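Local coordinates for protein endoglucanase A (Clostridium cellulolyticum, PDB 1EDG) that hydrolyses internal beta-1,4-glucosidic bonds of cellulose, as the catalytic domain of a bacterial family 5 glycoside hydrolase, at residues A[146-149]-A[150-154]; A[328-332]-A[333-337]. All coordinates share one frame; numbering follows the deposited sequence.

Contact 1: A[146-149]-A[150-154]; sequences TSVW and AQIAA
Q151 reaches back one turn to S147 on helix 138-155, an outer helix of the TIM barrel that links strand 116-120 to strand 163-166. The carbonyl oxygen of S147 takes two N-H groups of the same residue: backbone N of Q151 at 3.2 Å, the normal helical bond, and the amide NE2 of Q151 at 3.0 Å. They arrive from opposite faces of the carbonyl plane. NE2 stands well above that plane, whereas S147 O lies almost in the plane of the Q151 amide, and the N-H...O angle is 157°. The rest of the amide is satisfied by the neighbouring hairpin: NE2 also donates to Y93 O, in the loop before strand 94-95, and OE1 accepts from I95 N. These three bonds fix the rotation of the amide and tie the helix to the hairpin. T146 OG1 is hydrogen-bonded to K142 O and S147 OG to K143 O. On the buried side, I152 lays CD1 over one face of the W149 six-membered ring in a CH-pi contact, 3.9 Å from its centroid and 12° off the normal. Its CG2, anti to the backbone N, approaches CZ3 of W149 obliquely, from the same side of the ring as CD1. The indole NE1 is bonded to G167 O just beyond strand 163-166, and F165 and F203 pack against the ring. V148 lies alongside I152, its CG1 3.7 Å from I152 CD1, and I152 N donates to V148 O at 3.0 Å.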
# COMPACT_ATOMS: atom_id res chain seq x y z
N THR A 146 -15.81 11.87 -2.81
CA THR A 146 -17.15 11.30 -2.94
C THR A 146 -17.53 10.95 -4.39
O THR A 146 -18.14 9.90 -4.64
CB THR A 146 -18.22 12.21 -2.31
OG1 THR A 146 -18.20 13.50 -2.94
CG2 THR A 146 -17.97 12.39 -0.83
N SER A 147 -17.17 11.81 -5.34
CA SER A 147 -17.50 11.57 -6.75
C SER A 147 -16.74 10.37 -7.31
O SER A 147 -17.32 9.48 -7.94
CB SER A 147 -17.18 12.80 -7.60
OG SER A 147 -17.89 13.94 -7.14
N VAL A 148 -15.43 10.37 -7.10
CA VAL A 148 -14.57 9.30 -7.58
C VAL A 148 -14.94 7.95 -6.95
O VAL A 148 -15.10 6.95 -7.66
CB VAL A 148 -13.08 9.65 -7.34
CG1 VAL A 148 -12.20 8.44 -7.54
CG2 VAL A 148 -12.65 10.76 -8.30
N TRP A 149 -15.15 7.94 -5.64
CA TRP A 149 -15.49 6.68 -4.99
C TRP A 149 -16.88 6.17 -5.32
O TRP A 149 -17.10 4.96 -5.37
CB TRP A 149 -15.20 6.73 -3.49
CG TRP A 149 -13.76 6.46 -3.24
CD1 TRP A 149 -12.82 7.34 -2.81
CD2 TRP A 149 -13.06 5.23 -3.50
NE1 TRP A 149 -11.58 6.75 -2.80
CE2 TRP A 149 -11.70 5.45 -3.22
CE3 TRP A 149 -13.46 3.97 -3.96
CZ2 TRP A 149 -10.73 4.45 -3.38
CZ3 TRP A 149 -12.50 2.98 -4.12
CH2 TRP A 149 -11.15 3.23 -3.83
N ALA A 150 -17.82 7.07 -5.61
CA ALA A 150 -19.17 6.64 -5.97
C ALA A 150 -19.08 5.90 -7.31
O ALA A 150 -19.75 4.88 -7.52
CB ALA A 150 -20.11 7.84 -6.09
N GLN A 151 -18.23 6.40 -8.20
CA GLN A 151 -18.04 5.79 -9.51
C GLN A 151 -17.31 4.45 -9.44
O GLN A 151 -17.72 3.48 -10.09
CB GLN A 151 -17.28 6.75 -10.42
CG GLN A 151 -18.04 8.02 -10.76
CD GLN A 151 -17.19 8.98 -11.55
OE1 GLN A 151 -17.00 8.82 -12.75
NE2 GLN A 151 -16.65 9.98 -10.87
N ILE A 152 -16.23 4.40 -8.66
CA ILE A 152 -15.48 3.16 -8.51
C ILE A 152 -16.37 2.09 -7.87
O ILE A 152 -16.44 0.96 -8.34
CB ILE A 152 -14.20 3.36 -7.68
CG1 ILE A 152 -13.25 4.32 -8.40
CG2 ILE A 152 -13.48 2.01 -7.47
CD1 ILE A 152 -12.09 4.78 -7.56
N ALA A 153 -17.10 2.48 -6.83
CA ALA A 153 -18.01 1.56 -6.15
C ALA A 153 -19.07 1.01 -7.11
O ALA A 153 -19.39 -0.18 -7.07
CB ALA A 153 -18.67 2.25 -4.96
N ALA A 154 -19.62 1.86 -7.97
CA ALA A 154 -20.65 1.42 -8.90
C ALA A 154 -20.09 0.44 -9.94
O ALA A 154 -20.74 -0.55 -10.26
CB ALA A 154 -21.29 2.62 -9.60

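Contact 2: A[328-332]-A[333-337]; sequences AQAKA and RGILC
R333 folds back over the last turn of helix 316-332 to meet Q329, where a Schellman motif ends the helix and starts the turn into barrel strand 336-339. NH1 of R333 donates to both Q329 OE1 and Q329 O, 2.8 Å each. Both oxygens lie close to the guanidinium plane, but the bond to OE1 is the straighter (164°) and lies in the carbonyl plane of the amide. The Q329 chain, bent at chi2, brings OE1 alongside the arginine, with the two planar groups 58° apart. A water donates to OE1 and also receives a weak bond from R333 NH2. Farther out, D290 of helix 279-297 forms a salt bridge with NH2, which would help hold the guanidinium in place.

The turn itself is set by backbone bonds. G334, at positive phi, is the C' residue; its N donates to K331 O at 3.0 Å, while I335 N donates to A330 O at 2.9 Å. A330 O accepts R333 N as well, from the opposite face of its carbonyl. This reversal sends the chain into the strand, where L336 and C337 form backbone bonds with I305 and G32 of the flanking barrel strands. C337 points back toward the helix, its SG 3.5 Å from A330 CB.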
# COMPACT_ATOMS: atom_id res chain seq x y z
N ALA A 328 9.03 -11.51 9.07
CA ALA A 328 8.86 -12.40 10.23
C ALA A 328 8.34 -11.63 11.45
O ALA A 328 7.43 -12.09 12.14
CB ALA A 328 10.18 -13.08 10.57
N GLN A 329 8.91 -10.45 11.71
CA GLN A 329 8.49 -9.63 12.84
C GLN A 329 7.05 -9.14 12.66
O GLN A 329 6.28 -9.06 13.62
CB GLN A 329 9.44 -8.45 13.03
CG GLN A 329 10.85 -8.84 13.49
CD GLN A 329 10.89 -9.41 14.90
OE1 GLN A 329 9.94 -9.29 15.68
NE2 GLN A 329 12.00 -10.05 15.24
N ALA A 330 6.67 -8.82 11.43
CA ALA A 330 5.30 -8.36 11.16
C ALA A 330 4.32 -9.52 11.36
O ALA A 330 3.27 -9.36 11.99
CB ALA A 330 5.19 -7.80 9.73
N LYS A 331 4.67 -10.70 10.85
CA LYS A 331 3.82 -11.89 10.97
C LYS A 331 3.55 -12.24 12.44
O LYS A 331 2.43 -12.59 12.81
CB LYS A 331 4.46 -13.06 10.22
CG LYS A 331 3.61 -14.33 10.12
CD LYS A 331 3.90 -15.25 11.28
CE LYS A 331 3.14 -16.55 11.18
NZ LYS A 331 3.34 -17.35 12.43
N ALA A 332 4.58 -12.12 13.27
CA ALA A 332 4.46 -12.42 14.70
C ALA A 332 3.44 -11.51 15.38
O ALA A 332 2.92 -11.84 16.44
CB ALA A 332 5.83 -12.29 15.39
N ARG A 333 3.16 -10.35 14.78
CA ARG A 333 2.21 -9.40 15.33
C ARG A 333 0.91 -9.33 14.51
O ARG A 333 0.12 -8.39 14.66
CB ARG A 333 2.86 -8.01 15.44
CG ARG A 333 4.04 -7.96 16.41
CD ARG A 333 4.91 -6.76 16.11
NE ARG A 333 6.04 -6.60 17.03
CZ ARG A 333 7.17 -7.29 16.97
NH1 ARG A 333 7.34 -8.22 16.03
NH2 ARG A 333 8.15 -7.05 17.84
N GLY A 334 0.71 -10.33 13.65
CA GLY A 334 -0.49 -10.43 12.83
C GLY A 334 -0.62 -9.40 11.71
O GLY A 334 -1.72 -9.22 11.18
N ILE A 335 0.49 -8.79 11.31
CA ILE A 335 0.48 -7.75 10.28
C ILE A 335 0.91 -8.25 8.89
O ILE A 335 1.93 -8.94 8.76
CB ILE A 335 1.44 -6.60 10.68
CG1 ILE A 335 1.11 -6.08 12.08
CG2 ILE A 335 1.38 -5.48 9.65
CD1 ILE A 335 2.22 -5.22 12.69
N LEU A 336 0.15 -7.87 7.87
CA LEU A 336 0.45 -8.24 6.48
C LEU A 336 1.46 -7.25 5.89
O LEU A 336 1.44 -6.07 6.25
CB LEU A 336 -0.81 -8.19 5.61
CG LEU A 336 -0.59 -8.50 4.12
CD1 LEU A 336 -0.39 -9.98 3.96
CD2 LEU A 336 -1.76 -8.04 3.27
N CYS A 337 2.32 -7.73 5.00
CA CYS A 337 3.32 -6.90 4.31
C CYS A 337 3.08 -6.93 2.80
O CYS A 337 2.75 -7.98 2.25
CB CYS A 337 4.73 -7.43 4.58
SG CYS A 337 5.30 -7.19 6.25
O HOH W 1 9.33 -9.77 18.40

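Overall arrangement
Both contacts belong to one beta/alpha barrel, and contact 1 comes first along the chain. It is internal to helix 138-155 of the outer helical layer, which connects the third and fourth of the eight parallel strands. Contact 2 joins that layer to the central sheet, closing the crossover from the seventh strand, 303-308, through helix 316-332 to the eighth, 336-339, which pairs with the first, 32-34, and so closes the barrel. The contacts are on opposite sides of the chain's centre, with centres 32 Å apart and nearest atoms about 16 Å apart. Contact 2 sits at the N-terminal end of the eighth strand; in TIM barrels the active site lies at the other, C-terminal ends.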